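Beta-L-arabinobiosidase (Bacteroides thetaiotaomicron, PDB 5MQR) probably hydrolyses glycosidic bonds in plant pectin to release arabinose-containing sugars, acting as a multidomain glycoside hydrolase of a gut bacterium. Local coordinates at residues L56-R61 with P357-G362; W72-Q77 with V393-M398; L864-H869 with S880-E885; H869-T874 with E904-E909. All coordinates share one frame; numbering follows the deposited sequence.

Interaction 1 (L56-R61 with P357-G362)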
# COMPACT_ATOMS: atom_id res chain seq x y z
N LEU A 56 21.89 18.53 10.82
CA LEU A 56 23.09 18.88 10.10
C LEU A 56 23.96 19.85 10.90
O LEU A 56 25.16 19.68 10.93
CB LEU A 56 22.71 19.52 8.76
CG LEU A 56 22.59 18.57 7.59
CD1 LEU A 56 21.58 17.49 7.89
CD2 LEU A 56 22.22 19.33 6.33
N VAL A 57 23.34 20.89 11.49
CA VAL A 57 24.06 21.92 12.25
C VAL A 57 23.40 22.14 13.62
O VAL A 57 22.20 22.41 13.70
CB VAL A 57 24.10 23.27 11.49
CG1 VAL A 57 24.93 24.26 12.28
CG2 VAL A 57 24.65 23.09 10.07
N ARG A 58 24.20 22.00 14.68
CA ARG A 58 23.75 22.22 16.05
C ARG A 58 24.45 23.45 16.57
O ARG A 58 25.65 23.41 16.86
CB ARG A 58 24.07 21.01 16.95
CG ARG A 58 23.54 21.11 18.37
CD ARG A 58 24.07 20.00 19.26
NE ARG A 58 23.37 20.07 20.56
CZ ARG A 58 23.62 20.96 21.52
NH1 ARG A 58 24.61 21.85 21.36
NH2 ARG A 58 22.90 20.97 22.64
N ALA A 59 23.71 24.54 16.70
CA ALA A 59 24.28 25.83 17.14
C ALA A 59 24.94 25.72 18.50
O ALA A 59 24.40 25.07 19.40
CB ALA A 59 23.20 26.91 17.18
N ASN A 60 26.10 26.34 18.65
CA ASN A 60 26.78 26.39 19.95
C ASN A 60 27.69 27.59 20.01
O ASN A 60 28.78 27.56 19.45
CB ASN A 60 27.59 25.11 20.17
CG ASN A 60 27.95 24.86 21.62
OD1 ASN A 60 28.31 25.78 22.38
ND2 ASN A 60 27.87 23.60 22.02
N ARG A 61 27.26 28.62 20.72
CA ARG A 61 28.05 29.85 20.89
C ARG A 61 29.30 29.65 21.76
O ARG A 61 30.34 30.28 21.52
CB ARG A 61 27.19 30.95 21.50
CG ARG A 61 27.89 32.31 21.65
CD ARG A 61 26.97 33.30 22.34
NE ARG A 61 25.70 33.40 21.62
CZ ARG A 61 24.51 33.69 22.16
NH1 ARG A 61 24.35 33.92 23.45
NH2 ARG A 61 23.44 33.73 21.35
N PRO A 357 14.27 22.29 22.46
CA PRO A 357 14.14 23.61 23.08
C PRO A 357 15.08 24.64 22.41
O PRO A 357 16.19 24.28 22.04
CB PRO A 357 14.55 23.37 24.54
CG PRO A 357 14.85 21.94 24.69
CD PRO A 357 14.93 21.32 23.33
N MSE A 358 14.61 25.89 22.21
CA MSE A 358 15.48 26.94 21.70
C MSE A 358 16.44 27.31 22.80
O MSE A 358 16.03 27.78 23.86
CB MSE A 358 14.67 28.16 21.29
CG MSE A 358 15.52 29.26 20.63
SE MSE A 358 14.42 30.88 20.41
CE MSE A 358 12.97 30.21 19.26
N ARG A 359 17.71 27.09 22.59
CA ARG A 359 18.81 27.30 23.51
C ARG A 359 19.24 28.76 23.58
O ARG A 359 19.61 29.22 24.66
CB ARG A 359 19.97 26.38 23.17
CG ARG A 359 19.56 24.90 23.23
CD ARG A 359 20.68 23.93 22.92
NE ARG A 359 21.39 24.17 21.67
CZ ARG A 359 20.93 23.88 20.45
NH1 ARG A 359 19.71 23.39 20.26
NH2 ARG A 359 21.71 24.11 19.41
N TYR A 360 19.16 29.47 22.46
CA TYR A 360 19.62 30.84 22.38
C TYR A 360 18.48 31.74 21.95
O TYR A 360 17.94 31.59 20.85
CB TYR A 360 20.79 30.94 21.39
CG TYR A 360 21.95 30.07 21.75
CD1 TYR A 360 22.87 30.46 22.74
CD2 TYR A 360 22.13 28.85 21.14
CE1 TYR A 360 23.96 29.64 23.08
CE2 TYR A 360 23.20 28.03 21.46
CZ TYR A 360 24.11 28.42 22.43
OH TYR A 360 25.14 27.55 22.72
N GLY A 361 18.13 32.69 22.83
CA GLY A 361 17.16 33.71 22.51
C GLY A 361 17.64 34.56 21.35
O GLY A 361 18.82 34.54 20.98
N GLY A 362 16.70 35.29 20.76
CA GLY A 362 17.01 36.15 19.63
C GLY A 362 15.81 36.72 18.87
O GLY A 362 14.74 36.09 18.78
O HOH W 1 24.18 24.74 22.00
O HOH W 2 21.14 34.59 22.44
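Where strand 52-57 leaves the closing blade of the beta propeller, Arg58, Ala59 and Arg61 meet Arg359 and Tyr360 of the loop leading into strand 387-393. Strand 52-57 pairs with strand 397-403, so that an early strand completes a blade made of late ones, a ring closure familiar from propellers, and a classic beta bulge at Leu56 and Val57 faces Met398. Beyond the strand the contact becomes polar, although largely buried. Arg359 bends at chi3 (-53°) and turns NH2 onto the carbonyl of Ala59: NH2 to O is 2.9 Å and nearly straight, with the oxygen in the guanidinium plane and the donor on a carbonyl lone pair. The guanidinium groups of Arg58 and Arg359 lie face to face at 31°, Arg58 NH2 being 3.7 Å from Arg359 NE. Acids probably make this proximity of like charges tolerable: Arg359 has salt bridges to Asp397 and Glu396, and Arg58 to Asp454, a calcium ligand, which makes Arg58 a second-shell residue. The methyl group of Ala59 lies beside Arg359 NH2 and the Tyr360 ring, and so small a side chain lets the carbonyl be approached closely. Tyrosine at 360 works at both ends. Its ring lies against the Arg61 guanidinium, CD1 over one face and 3.6 Å from NH2, while Asp589 takes the charge. Its hydroxyl accepts from Arg61 N, OH to N 3.1 Å, and bonds to Glu62. One water fills the centre, donating to Ala59 O at 2.6 Å and to Tyr360 OH at 3.1 Å, and accepting from Arg359 NE at 2.9 Å.

Interaction 2 (W72-Q77 with V393-M398)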
# COMPACT_ATOMS: atom_id res chain seq x y z
N TRP A 72 27.65 30.84 15.58
CA TRP A 72 26.49 31.67 15.25
C TRP A 72 25.21 30.88 15.60
O TRP A 72 25.12 29.67 15.32
CB TRP A 72 26.55 32.08 13.79
CG TRP A 72 27.67 33.02 13.45
CD1 TRP A 72 28.87 33.11 14.08
CD2 TRP A 72 27.70 33.98 12.40
NE1 TRP A 72 29.64 34.08 13.50
CE2 TRP A 72 28.95 34.63 12.47
CE3 TRP A 72 26.80 34.37 11.41
CZ2 TRP A 72 29.31 35.66 11.59
CZ3 TRP A 72 27.15 35.40 10.56
CH2 TRP A 72 28.39 36.02 10.65
N THR A 73 24.26 31.54 16.27
CA THR A 73 23.07 30.87 16.81
C THR A 73 21.73 31.25 16.17
O THR A 73 20.71 30.71 16.57
CB THR A 73 22.96 31.04 18.33
OG1 THR A 73 22.70 32.40 18.63
CG2 THR A 73 24.25 30.57 19.01
N TYR A 74 21.74 32.17 15.20
CA TYR A 74 20.64 32.37 14.27
C TYR A 74 21.02 31.73 12.95
O TYR A 74 21.91 32.21 12.27
CB TYR A 74 20.33 33.86 14.05
CG TYR A 74 19.24 34.09 13.02
CD1 TYR A 74 17.90 33.99 13.36
CD2 TYR A 74 19.55 34.40 11.69
CE1 TYR A 74 16.90 34.19 12.43
CE2 TYR A 74 18.55 34.59 10.75
CZ TYR A 74 17.23 34.48 11.12
OH TYR A 74 16.24 34.68 10.20
N ASN A 75 20.33 30.64 12.61
CA ASN A 75 20.60 29.88 11.41
C ASN A 75 19.23 29.51 10.81
O ASN A 75 18.41 28.91 11.51
CB ASN A 75 21.39 28.60 11.73
CG ASN A 75 22.72 28.89 12.45
OD1 ASN A 75 23.71 29.30 11.82
ND2 ASN A 75 22.76 28.64 13.78
N HIS A 76 18.99 29.85 9.53
CA HIS A 76 17.63 29.76 8.96
C HIS A 76 17.65 29.70 7.44
O HIS A 76 18.71 29.85 6.81
CB HIS A 76 16.83 30.97 9.44
CG HIS A 76 15.35 30.85 9.31
ND1 HIS A 76 14.65 29.68 9.52
CD2 HIS A 76 14.41 31.80 9.06
CE1 HIS A 76 13.36 29.90 9.38
NE2 HIS A 76 13.19 31.18 9.10
N GLN A 77 16.48 29.43 6.85
CA GLN A 77 16.22 29.58 5.42
C GLN A 77 17.12 28.71 4.55
O GLN A 77 17.95 29.22 3.78
CB GLN A 77 16.35 31.05 5.04
CG GLN A 77 15.81 31.35 3.65
CD GLN A 77 14.75 32.41 3.67
OE1 GLN A 77 13.65 32.20 3.14
NE2 GLN A 77 15.05 33.55 4.31
N VAL A 393 15.14 24.31 12.69
CA VAL A 393 14.34 24.16 13.90
C VAL A 393 14.68 25.34 14.77
O VAL A 393 15.85 25.56 15.09
CB VAL A 393 14.60 22.83 14.62
CG1 VAL A 393 13.96 22.83 16.00
CG2 VAL A 393 14.08 21.67 13.76
N ASN A 394 13.64 26.09 15.16
CA ASN A 394 13.76 27.31 15.99
C ASN A 394 14.57 28.43 15.35
O ASN A 394 15.00 29.33 16.06
CB ASN A 394 14.38 26.98 17.37
CG ASN A 394 13.60 25.96 18.14
OD1 ASN A 394 12.38 25.95 18.12
ND2 ASN A 394 14.30 25.09 18.84
N LYS A 395 14.81 28.40 14.04
CA LYS A 395 15.82 29.29 13.42
C LYS A 395 17.17 29.20 14.14
O LYS A 395 17.87 30.21 14.30
CB LYS A 395 15.36 30.73 13.37
CG LYS A 395 13.90 30.91 12.98
CD LYS A 395 13.65 32.34 12.49
CE LYS A 395 12.18 32.53 12.17
NZ LYS A 395 11.78 33.95 11.96
N GLU A 396 17.53 27.99 14.53
CA GLU A 396 18.73 27.76 15.37
C GLU A 396 19.57 26.59 14.88
O GLU A 396 20.79 26.71 14.72
CB GLU A 396 18.29 27.52 16.81
CG GLU A 396 19.43 27.35 17.80
CD GLU A 396 18.98 27.46 19.26
OE1 GLU A 396 18.74 28.61 19.70
OE2 GLU A 396 18.87 26.42 19.95
N ASP A 397 18.92 25.45 14.70
CA ASP A 397 19.57 24.23 14.24
C ASP A 397 19.10 23.91 12.81
O ASP A 397 17.93 24.08 12.51
CB ASP A 397 19.22 23.07 15.19
CG ASP A 397 19.70 23.31 16.60
OD1 ASP A 397 20.78 23.90 16.74
OD2 ASP A 397 19.01 22.89 17.58
N MSE A 398 20.02 23.44 11.96
CA MSE A 398 19.71 23.08 10.57
C MSE A 398 19.51 21.59 10.49
O MSE A 398 20.30 20.79 11.05
CB MSE A 398 20.77 23.57 9.59
CG MSE A 398 21.14 25.04 9.71
SE MSE A 398 19.55 26.18 9.73
CE MSE A 398 18.89 25.75 7.93
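Two hydrogen bonds join Asn75 to the backbone of the facing turn: its N donates to Lys395 O at 3.0 Å, and its ND2 reaches Glu396 O at 2.9 Å. With CG anti to the carbonyl carbon (chi1 -57°), the amide can also give its second proton to Trp72 O, ND2 to O 3.0 Å, so both N-H groups are used and the amide is fixed in rotation. Lys395 O receives a CA-H contact from Tyr74 as well. These bonds tie strand 74-83, an outermost strand of its four-stranded propeller blade, to the hairpin between strands 387-393 and 397-403 of the closing blade, where Glu396 and Asp397 form a classic beta bulge opposite Val393. The apolar contacts centre on Lys395, whose extended chain runs obliquely over His76; CD sits 3.7 Å from the ring centroid, only 16° off the normal, a CH-pi contact. Its CD also lies 3.7 Å from Tyr74 CE1, while NZ goes on to Tyr364 O and Glu98. An alanine in place of His76 would probably leave the lysine methylenes without their flat support and Ser392 without its imidazole partner. The selenomethionine at Met398 folds back at chi2 and chi3, bringing SE within 3.6 Å of Asn75 CB.

Interaction 3 (L864-H869 with S880-E885)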
# COMPACT_ATOMS: atom_id res chain seq x y z
N LEU A 864 -16.51 -36.68 -30.02
CA LEU A 864 -17.49 -35.69 -29.54
C LEU A 864 -17.43 -34.34 -30.24
O LEU A 864 -18.39 -33.57 -30.20
CB LEU A 864 -17.41 -35.52 -28.02
CG LEU A 864 -17.64 -36.81 -27.23
CD1 LEU A 864 -17.68 -36.49 -25.75
CD2 LEU A 864 -18.90 -37.56 -27.65
N TRP A 865 -16.31 -34.07 -30.91
CA TRP A 865 -16.18 -32.90 -31.76
C TRP A 865 -17.09 -33.08 -32.97
O TRP A 865 -16.88 -33.98 -33.79
CB TRP A 865 -14.75 -32.70 -32.21
CG TRP A 865 -14.54 -31.45 -33.00
CD1 TRP A 865 -14.19 -31.35 -34.33
CD2 TRP A 865 -14.71 -30.11 -32.53
NE1 TRP A 865 -14.11 -30.02 -34.69
CE2 TRP A 865 -14.43 -29.24 -33.62
CE3 TRP A 865 -15.07 -29.56 -31.30
CZ2 TRP A 865 -14.49 -27.85 -33.49
CZ3 TRP A 865 -15.12 -28.17 -31.17
CH2 TRP A 865 -14.83 -27.33 -32.27
N ASN A 866 -18.12 -32.24 -33.07
CA ASN A 866 -19.06 -32.25 -34.20
C ASN A 866 -18.45 -31.33 -35.25
O ASN A 866 -18.31 -30.14 -34.99
CB ASN A 866 -20.43 -31.74 -33.73
CG ASN A 866 -21.46 -31.67 -34.83
OD1 ASN A 866 -21.19 -31.19 -35.93
ND2 ASN A 866 -22.67 -32.12 -34.53
N THR A 867 -18.07 -31.88 -36.40
CA THR A 867 -17.35 -31.11 -37.43
C THR A 867 -18.27 -30.21 -38.27
O THR A 867 -17.78 -29.26 -38.87
CB THR A 867 -16.54 -32.03 -38.38
OG1 THR A 867 -17.37 -33.08 -38.84
CG2 THR A 867 -15.32 -32.63 -37.67
N ARG A 868 -19.57 -30.50 -38.33
CA ARG A 868 -20.53 -29.61 -39.01
C ARG A 868 -20.69 -28.31 -38.20
O ARG A 868 -20.54 -27.22 -38.74
CB ARG A 868 -21.90 -30.29 -39.27
CG ARG A 868 -21.85 -31.26 -40.47
CD ARG A 868 -23.04 -32.25 -40.66
NE ARG A 868 -23.72 -32.75 -39.44
CZ ARG A 868 -23.18 -33.52 -38.46
NH1 ARG A 868 -21.89 -33.89 -38.48
NH2 ARG A 868 -23.94 -33.92 -37.43
N HIS A 869 -20.93 -28.46 -36.90
CA HIS A 869 -21.10 -27.31 -35.99
C HIS A 869 -19.81 -26.66 -35.48
O HIS A 869 -19.83 -25.51 -35.04
CB HIS A 869 -21.93 -27.73 -34.77
CG HIS A 869 -23.38 -27.92 -35.07
ND1 HIS A 869 -24.27 -28.40 -34.13
CD2 HIS A 869 -24.10 -27.69 -36.19
CE1 HIS A 869 -25.48 -28.44 -34.66
NE2 HIS A 869 -25.40 -28.03 -35.92
N SER A 880 -24.47 -37.49 -33.77
CA SER A 880 -24.41 -36.34 -32.86
C SER A 880 -25.80 -35.88 -32.48
O SER A 880 -26.75 -36.07 -33.23
CB SER A 880 -23.65 -35.18 -33.48
OG SER A 880 -23.39 -34.19 -32.51
N ALA A 881 -25.92 -35.27 -31.30
CA ALA A 881 -27.18 -34.67 -30.89
C ALA A 881 -27.47 -33.41 -31.69
O ALA A 881 -28.62 -32.97 -31.69
CB ALA A 881 -27.16 -34.35 -29.41
N ASN A 882 -26.46 -32.85 -32.37
CA ASN A 882 -26.62 -31.67 -33.21
C ASN A 882 -27.29 -30.53 -32.46
O ASN A 882 -28.27 -29.96 -32.95
CB ASN A 882 -27.39 -32.00 -34.49
CG ASN A 882 -26.61 -32.87 -35.43
OD1 ASN A 882 -25.40 -32.69 -35.62
ND2 ASN A 882 -27.29 -33.80 -36.06
N VAL A 883 -26.76 -30.26 -31.26
CA VAL A 883 -27.14 -29.11 -30.46
C VAL A 883 -25.91 -28.62 -29.69
O VAL A 883 -25.22 -29.40 -29.03
CB VAL A 883 -28.32 -29.43 -29.51
CG1 VAL A 883 -28.03 -30.60 -28.57
CG2 VAL A 883 -28.74 -28.18 -28.74
N ARG A 884 -25.62 -27.34 -29.83
CA ARG A 884 -24.57 -26.71 -29.07
C ARG A 884 -25.12 -26.39 -27.68
O ARG A 884 -26.12 -25.64 -27.55
CB ARG A 884 -24.08 -25.43 -29.73
CG ARG A 884 -23.52 -25.59 -31.13
CD ARG A 884 -22.93 -24.26 -31.57
NE ARG A 884 -22.38 -24.28 -32.93
CZ ARG A 884 -23.09 -24.25 -34.06
NH1 ARG A 884 -24.43 -24.23 -34.04
NH2 ARG A 884 -22.46 -24.26 -35.22
N GLU A 885 -24.50 -26.97 -26.66
CA GLU A 885 -24.91 -26.75 -25.26
C GLU A 885 -23.73 -26.22 -24.45
O GLU A 885 -22.59 -26.31 -24.87
CB GLU A 885 -25.43 -28.06 -24.64
CG GLU A 885 -26.69 -28.60 -25.31
CD GLU A 885 -27.07 -30.00 -24.85
OE1 GLU A 885 -26.23 -30.93 -24.91
OE2 GLU A 885 -28.23 -30.17 -24.41
O HOH W 3 -19.61 -23.52 -32.94
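His869 and Arg884 stack at the tip of the beta hairpin 865-866/871-872, which follows helix 843-864 in the MGH1-like glycoside hydrolase region; residues 880-885 belong to the loop beyond the hairpin. Along the histidine, CB lies over one face of the Arg884 guanidinium, 3.5 Å from NH2. CG and CD2 continue beneath the same group, whose centre is 4.2 Å from that of the ring with the planes 21° apart. ND1, at the ring edge, is bonded to Glu873, and CE1 touches the loop backbone, 3.5 Å from Asn882 C. A flat, polar ring suits this place because face and edge are used at once. Arg884 needs its length: extended from CG to NE, it also reaches the histidine backbone, NH2 donating to His869 O at 2.9 Å on a carbonyl lone pair, while NH1 forms a salt bridge with Glu926. The turn is held by an Asx motif, in which Asn866 OD1 accepts from His869 N at 2.9 Å, almost straight at 176°. The other end of that amide crosses to the loop: Asn866 ND2 donates to Asn882 OD1 at 3.0 Å, with the oxygen in the donor's amide plane, and weakly to Ser880 OG at 3.0 Å.

Interaction 4 (H869-T874 with E904-E909)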
# COMPACT_ATOMS: atom_id res chain seq x y z
N HIS A 869 -20.93 -28.46 -36.90
CA HIS A 869 -21.10 -27.31 -35.99
C HIS A 869 -19.81 -26.66 -35.48
O HIS A 869 -19.83 -25.51 -35.04
CB HIS A 869 -21.93 -27.73 -34.77
CG HIS A 869 -23.38 -27.92 -35.07
ND1 HIS A 869 -24.27 -28.40 -34.13
CD2 HIS A 869 -24.10 -27.69 -36.19
CE1 HIS A 869 -25.48 -28.44 -34.66
NE2 HIS A 869 -25.40 -28.03 -35.92
N GLN A 870 -18.70 -27.40 -35.49
CA GLN A 870 -17.46 -26.96 -34.84
C GLN A 870 -17.72 -26.66 -33.36
O GLN A 870 -17.70 -25.53 -32.91
CB GLN A 870 -16.83 -25.79 -35.60
CG GLN A 870 -16.59 -26.09 -37.07
CD GLN A 870 -15.93 -24.94 -37.78
OE1 GLN A 870 -14.77 -24.61 -37.54
NE2 GLN A 870 -16.68 -24.32 -38.67
N PHE A 871 -17.97 -27.73 -32.63
CA PHE A 871 -18.42 -27.65 -31.25
C PHE A 871 -18.48 -29.07 -30.65
O PHE A 871 -18.87 -30.03 -31.34
CB PHE A 871 -19.81 -27.01 -31.18
CG PHE A 871 -20.08 -26.31 -29.90
CD1 PHE A 871 -19.59 -25.03 -29.67
CD2 PHE A 871 -20.79 -26.95 -28.90
CE1 PHE A 871 -19.82 -24.39 -28.47
CE2 PHE A 871 -21.02 -26.31 -27.69
CZ PHE A 871 -20.54 -25.03 -27.48
N PHE A 872 -18.07 -29.20 -29.39
CA PHE A 872 -18.15 -30.47 -28.69
C PHE A 872 -19.57 -30.70 -28.27
O PHE A 872 -20.18 -29.84 -27.64
CB PHE A 872 -17.27 -30.49 -27.44
CG PHE A 872 -15.80 -30.55 -27.74
CD1 PHE A 872 -15.24 -31.73 -28.19
CD2 PHE A 872 -14.99 -29.43 -27.56
CE1 PHE A 872 -13.89 -31.79 -28.47
CE2 PHE A 872 -13.62 -29.50 -27.82
CZ PHE A 872 -13.08 -30.68 -28.28
N GLU A 873 -20.10 -31.87 -28.62
CA GLU A 873 -21.50 -32.18 -28.41
C GLU A 873 -21.70 -33.64 -28.02
O GLU A 873 -20.84 -34.50 -28.27
CB GLU A 873 -22.30 -31.86 -29.68
CG GLU A 873 -22.27 -30.40 -30.09
CD GLU A 873 -23.08 -30.09 -31.35
OE1 GLU A 873 -23.78 -31.00 -31.85
OE2 GLU A 873 -23.03 -28.93 -31.82
N THR A 874 -22.84 -33.89 -27.39
CA THR A 874 -23.28 -35.21 -26.98
C THR A 874 -23.39 -36.11 -28.20
O THR A 874 -23.82 -35.67 -29.26
CB THR A 874 -24.66 -35.13 -26.32
OG1 THR A 874 -24.57 -34.35 -25.12
CG2 THR A 874 -25.18 -36.52 -25.98
N GLU A 904 -10.88 -23.37 -31.29
CA GLU A 904 -11.16 -21.95 -30.89
C GLU A 904 -12.55 -21.49 -31.26
O GLU A 904 -13.23 -20.84 -30.48
CB GLU A 904 -10.21 -20.94 -31.58
CG GLU A 904 -8.79 -20.84 -31.03
CD GLU A 904 -8.06 -19.53 -31.41
OE1 GLU A 904 -8.70 -18.47 -31.63
OE2 GLU A 904 -6.79 -19.55 -31.43
N VAL A 905 -12.95 -21.81 -32.48
CA VAL A 905 -14.18 -21.28 -33.04
C VAL A 905 -15.41 -21.57 -32.15
O VAL A 905 -16.33 -20.77 -32.14
CB VAL A 905 -14.36 -21.78 -34.49
CG1 VAL A 905 -14.75 -23.24 -34.49
CG2 VAL A 905 -15.39 -20.96 -35.23
N ALA A 906 -15.41 -22.66 -31.38
CA ALA A 906 -16.47 -22.93 -30.38
C ALA A 906 -16.76 -21.75 -29.43
O ALA A 906 -17.90 -21.49 -29.07
CB ALA A 906 -16.14 -24.18 -29.57
N TRP A 907 -15.71 -21.05 -29.05
CA TRP A 907 -15.81 -19.95 -28.13
C TRP A 907 -16.46 -18.69 -28.72
O TRP A 907 -16.83 -17.78 -27.97
CB TRP A 907 -14.43 -19.63 -27.54
CG TRP A 907 -14.01 -20.68 -26.58
CD1 TRP A 907 -13.10 -21.66 -26.79
CD2 TRP A 907 -14.50 -20.85 -25.27
NE1 TRP A 907 -12.99 -22.45 -25.67
CE2 TRP A 907 -13.84 -21.97 -24.72
CE3 TRP A 907 -15.45 -20.18 -24.50
CZ2 TRP A 907 -14.09 -22.43 -23.42
CZ3 TRP A 907 -15.70 -20.64 -23.21
CH2 TRP A 907 -15.02 -21.75 -22.68
N LYS A 908 -16.64 -18.64 -30.04
CA LYS A 908 -17.35 -17.52 -30.66
C LYS A 908 -18.80 -17.45 -30.21
O LYS A 908 -19.38 -16.37 -30.20
CB LYS A 908 -17.27 -17.57 -32.19
CG LYS A 908 -15.88 -17.29 -32.71
CD LYS A 908 -15.83 -17.16 -34.23
CE LYS A 908 -14.42 -16.73 -34.65
NZ LYS A 908 -14.33 -16.39 -36.10
N GLU A 909 -19.37 -18.59 -29.82
CA GLU A 909 -20.77 -18.64 -29.41
C GLU A 909 -21.05 -17.92 -28.09
O GLU A 909 -22.19 -17.63 -27.78
CB GLU A 909 -21.27 -20.08 -29.36
CG GLU A 909 -21.14 -20.81 -30.68
CD GLU A 909 -21.82 -20.05 -31.82
OE1 GLU A 909 -23.05 -19.91 -31.75
OE2 GLU A 909 -21.11 -19.59 -32.76
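Phe871, Ala906 and Gln870 carry this contact, and no hydrogen bond crosses it. The Phe871 ring presents its edge: CD1 is 3.6 Å from Ala906 CB, and CE1 lies 3.5 Å from Ala906 O, which sits in the ring plane, so the weakly positive ring hydrogens face an oxygen. That oxygen also accepts from the hydroxyl of Tyr889, whose ring meets Phe871 edge-to-face. The two backbones come close, Phe871 CA to Ala906 CA being 5.2 Å, and a side chain as small as a methyl group suits so close an approach. A leucine in place of Phe871 lacks the flat edge, which would probably leave Ala906 O without its ring C-H neighbours and Tyr889 without the ring it meets edge-to-face. Gln870 and Phe871 form a G1 beta bulge opposite Asn866, with Gln870 in the left-handed region (phi 57°, psi 69°). At this bulge the CB of Gln870 points toward the helical turns after helix 901-904, and the short hairpin packs against them. The Gln870 side chain crosses Val905 at about a right angle, CB 3.5 Å and OE1 3.3 Å from Val905 CG1. That methyl sits between the backbone N and the carbonyl carbon (chi1 73°), where it meets both CB and the amide oxygen; a polar end suits this exposed position. Glu909 adds its CG, 4.4 Å from Phe871 CE1, and its carboxylate goes to Arg928.

The four contacts form two pairs on opposite sides of the chain's centre, with about 78 to 89 Å between the centres of contacts in different pairs. Interactions 1 and 2 are buried and share the propeller's closing blade: strands 52-57 and 397-403 are neighbours, and acids of interaction 2 balance an arginine of interaction 1. Interaction 1 relies on charged groups and a central water, interaction 2 on backbone bonds and a lysine over an imidazole. Interactions 3 and 4 are only partly buried and use the two strands of one short hairpin, sharing His869. There, interaction 3 is polar and stacked, whereas interaction 4 is van der Waals packing with no hydrogen bond across it.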